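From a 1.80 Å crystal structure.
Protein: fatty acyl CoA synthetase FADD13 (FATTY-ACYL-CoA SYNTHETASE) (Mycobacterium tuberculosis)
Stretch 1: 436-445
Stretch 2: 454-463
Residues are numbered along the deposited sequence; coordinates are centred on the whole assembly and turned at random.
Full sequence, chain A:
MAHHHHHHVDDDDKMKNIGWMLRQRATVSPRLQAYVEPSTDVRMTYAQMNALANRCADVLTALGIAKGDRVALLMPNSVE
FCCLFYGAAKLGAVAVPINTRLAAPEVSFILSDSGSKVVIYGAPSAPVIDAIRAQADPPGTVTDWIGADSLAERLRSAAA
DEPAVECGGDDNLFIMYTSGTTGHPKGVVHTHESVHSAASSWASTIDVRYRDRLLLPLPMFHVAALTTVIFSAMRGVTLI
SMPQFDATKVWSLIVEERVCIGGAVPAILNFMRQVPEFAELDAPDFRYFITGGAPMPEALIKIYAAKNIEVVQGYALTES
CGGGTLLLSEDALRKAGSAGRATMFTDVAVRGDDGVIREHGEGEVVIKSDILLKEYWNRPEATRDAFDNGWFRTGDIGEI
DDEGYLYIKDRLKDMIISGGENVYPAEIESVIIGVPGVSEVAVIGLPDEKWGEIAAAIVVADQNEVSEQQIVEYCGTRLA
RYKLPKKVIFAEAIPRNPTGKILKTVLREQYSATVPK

Stretch 1 (436-445) PGVSEVAVIG
Stretch 2, residues 454-463: IAAAIVVADQ

Two neighbouring antiparallel β-strands, 438-445 and 454-461, pair through a backbone ladder with one β-bulge and mostly apolar side chains on both faces. Their axes approach to 4.6 Å, with 159° between N-to-C directions. Within the strands backbone angles are extended, except at Ser 439 (phi/psi -99/-34). The loop residues Gly 437 (92/-13) and Gln 463 (-66/-11) are not extended.

Three pairs bond reciprocally. Ile 444 N gives to Ala 456 O (3.1 Å) and Ala 456 N to Ile 444 O (2.8 Å). Ala 442 N gives to Ile 458 O (2.9 Å) and Ile 458 N to Ala 442 O (2.8 Å). Glu 440 N gives to Val 460 O (3.2 Å) and Val 460 N to Glu 440 O (2.9 Å). Between them lie the non-hydrogen-bonded pairs Val 441 with Val 459 (CA-CA 4.5 Å) and Val 443 with Ala 457 (4.4 Å); Gly 445 with Ala 455 (4.6 Å) follows at the end. The CA of Val 443 lies 3.3 Å from Ala 456 O, a CA-H...O contact.

Between Val 438 and Glu 440 the register shifts by one, with Ser 439 as the extra residue; Val 438 pairs with Ala 461 (CA-CA 4.2 Å). Val 460 O accepts three hydrogen bonds, from Glu 440 N, Ser 439 N (2.8 Å) and Ser 439 OG (3.2 Å), with Ser 439 in chi1 p. Asp 462 N closes the ladder on Gly 437 O (2.9 Å). A CB on Gly 437 would jam against the preceding carbonyl.

One face carries Val 438 (t), Val 441 (p), Val 443 (t), Ala 455, Ala 457, Val 459 (t) and Ala 461. Val 441 CG2 meets Val 459 CG2 at 3.9 Å; Val 443 CG2 meets Ala 457 CB at 3.9 Å. The other face carries Glu 440 (m, t), Ala 442, Ile 444 (p, t), Ala 456, Ile 458 and Val 460 (t). Ile 458 has chi1 m and chi2 92°; its CD1 packs diagonally on Ile 444 CG1 at 3.5 Å. These are van der Waals contacts between apolar groups of cross-strand residues on the same face.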

# COMPACT_ATOMS: atom_id res chain seq x y z
N PRO A 436 -26.85 4.40 -25.73
CA PRO A 436 -26.92 5.75 -26.28
C PRO A 436 -27.62 6.73 -25.34
O PRO A 436 -28.69 6.43 -24.84
CB PRO A 436 -27.71 5.57 -27.58
CG PRO A 436 -27.48 4.11 -27.97
CD PRO A 436 -27.39 3.38 -26.64
N GLY A 437 -27.00 7.89 -25.10
CA GLY A 437 -27.50 8.87 -24.18
C GLY A 437 -26.99 8.79 -22.75
O GLY A 437 -27.20 9.70 -21.97
N VAL A 438 -26.34 7.68 -22.40
CA VAL A 438 -25.64 7.58 -21.12
C VAL A 438 -24.25 8.21 -21.19
O VAL A 438 -23.44 7.80 -22.01
CB VAL A 438 -25.47 6.11 -20.71
CG1 VAL A 438 -24.51 6.04 -19.51
CG2 VAL A 438 -26.86 5.47 -20.38
N SER A 439 -23.93 9.16 -20.30
CA SER A 439 -22.59 9.75 -20.33
C SER A 439 -21.65 9.16 -19.31
O SER A 439 -20.46 9.13 -19.55
CB SER A 439 -22.61 11.28 -20.17
OG SER A 439 -23.30 11.73 -19.05
N GLU A 440 -22.17 8.77 -18.15
CA GLU A 440 -21.35 8.20 -17.11
C GLU A 440 -22.17 7.17 -16.33
O GLU A 440 -23.40 7.29 -16.23
CB GLU A 440 -20.84 9.25 -16.09
CG GLU A 440 -20.00 10.43 -16.58
CD GLU A 440 -20.02 11.57 -15.55
OE1 GLU A 440 -19.39 11.44 -14.48
OE2 GLU A 440 -20.70 12.58 -15.80
N VAL A 441 -21.48 6.19 -15.77
CA VAL A 441 -22.13 5.16 -14.91
C VAL A 441 -21.17 4.68 -13.84
O VAL A 441 -19.98 4.48 -14.09
CB VAL A 441 -22.69 3.95 -15.72
CG1 VAL A 441 -21.61 3.26 -16.48
CG2 VAL A 441 -23.40 2.94 -14.79
N ALA A 442 -21.67 4.53 -12.63
CA ALA A 442 -20.92 3.89 -11.55
C ALA A 442 -21.85 2.94 -10.91
O ALA A 442 -22.98 3.32 -10.61
CB ALA A 442 -20.50 4.92 -10.54
N VAL A 443 -21.37 1.73 -10.57
CA VAL A 443 -22.17 0.70 -9.92
C VAL A 443 -21.62 0.44 -8.52
O VAL A 443 -20.39 0.30 -8.35
CB VAL A 443 -22.24 -0.61 -10.75
CG1 VAL A 443 -22.87 -1.80 -9.93
CG2 VAL A 443 -23.02 -0.37 -12.07
N ILE A 444 -22.52 0.44 -7.55
CA ILE A 444 -22.24 0.07 -6.15
C ILE A 444 -23.25 -0.92 -5.61
O ILE A 444 -24.40 -1.02 -6.08
CB ILE A 444 -22.25 1.29 -5.20
CG1 ILE A 444 -23.59 2.02 -5.27
CG2 ILE A 444 -21.07 2.21 -5.52
CD1 ILE A 444 -23.81 3.07 -4.12
N GLY A 445 -22.88 -1.61 -4.54
CA GLY A 445 -23.85 -2.42 -3.86
C GLY A 445 -24.52 -1.54 -2.83
O GLY A 445 -23.86 -0.65 -2.23
N ILE A 454 -27.58 -5.44 -3.35
CA ILE A 454 -28.04 -5.45 -4.70
C ILE A 454 -27.11 -4.47 -5.48
O ILE A 454 -26.62 -3.51 -4.93
CB ILE A 454 -29.53 -5.00 -4.83
CG1 ILE A 454 -29.73 -3.61 -4.26
CG2 ILE A 454 -30.46 -6.03 -4.18
CD1 ILE A 454 -30.91 -2.87 -4.91
N ALA A 455 -26.90 -4.74 -6.76
CA ALA A 455 -26.15 -3.86 -7.61
C ALA A 455 -27.03 -2.74 -8.07
O ALA A 455 -28.08 -2.97 -8.65
CB ALA A 455 -25.63 -4.60 -8.82
N ALA A 456 -26.65 -1.51 -7.73
CA ALA A 456 -27.32 -0.31 -8.12
C ALA A 456 -26.43 0.42 -9.13
O ALA A 456 -25.29 0.74 -8.84
CB ALA A 456 -27.52 0.63 -6.92
N ALA A 457 -26.97 0.69 -10.30
CA ALA A 457 -26.28 1.55 -11.29
C ALA A 457 -26.66 2.99 -11.13
O ALA A 457 -27.83 3.35 -11.30
CB ALA A 457 -26.64 1.04 -12.72
N ILE A 458 -25.68 3.84 -10.84
CA ILE A 458 -25.87 5.28 -10.76
C ILE A 458 -25.47 5.86 -12.12
O ILE A 458 -24.31 5.73 -12.58
CB ILE A 458 -25.09 5.89 -9.59
CG1 ILE A 458 -25.53 5.23 -8.25
CG2 ILE A 458 -25.45 7.34 -9.51
CD1 ILE A 458 -24.77 4.13 -7.86
N VAL A 459 -26.42 6.46 -12.80
CA VAL A 459 -26.26 6.75 -14.21
C VAL A 459 -26.45 8.22 -14.42
O VAL A 459 -27.45 8.79 -13.94
CB VAL A 459 -27.28 5.96 -15.06
CG1 VAL A 459 -27.16 6.42 -16.49
CG2 VAL A 459 -27.03 4.41 -14.91
N VAL A 460 -25.55 8.85 -15.15
CA VAL A 460 -25.74 10.21 -15.64
C VAL A 460 -26.09 10.08 -17.11
O VAL A 460 -25.32 9.49 -17.91
CB VAL A 460 -24.46 11.09 -15.42
CG1 VAL A 460 -24.66 12.52 -15.94
CG2 VAL A 460 -24.00 11.04 -13.98
N ALA A 461 -27.27 10.56 -17.48
CA ALA A 461 -27.77 10.37 -18.85
C ALA A 461 -28.71 11.48 -19.24
O ALA A 461 -29.21 12.24 -18.38
CB ALA A 461 -28.49 9.04 -18.99
N ASP A 462 -28.95 11.54 -20.55
CA ASP A 462 -30.05 12.31 -21.12
C ASP A 462 -31.35 11.60 -20.82
O ASP A 462 -31.75 10.71 -21.55
CB ASP A 462 -29.87 12.47 -22.62
CG ASP A 462 -30.96 13.28 -23.26
OD1 ASP A 462 -31.95 13.68 -22.57
OD2 ASP A 462 -30.78 13.56 -24.47
N GLN A 463 -32.01 11.98 -19.74
CA GLN A 463 -33.24 11.30 -19.34
C GLN A 463 -34.40 11.47 -20.28
O GLN A 463 -35.39 10.74 -20.15
CB GLN A 463 -33.64 11.69 -17.92
CG GLN A 463 -32.60 11.22 -16.92
CD GLN A 463 -32.94 11.53 -15.44
OE1 GLN A 463 -32.18 12.20 -14.76
NE2 GLN A 463 -34.07 11.07 -14.99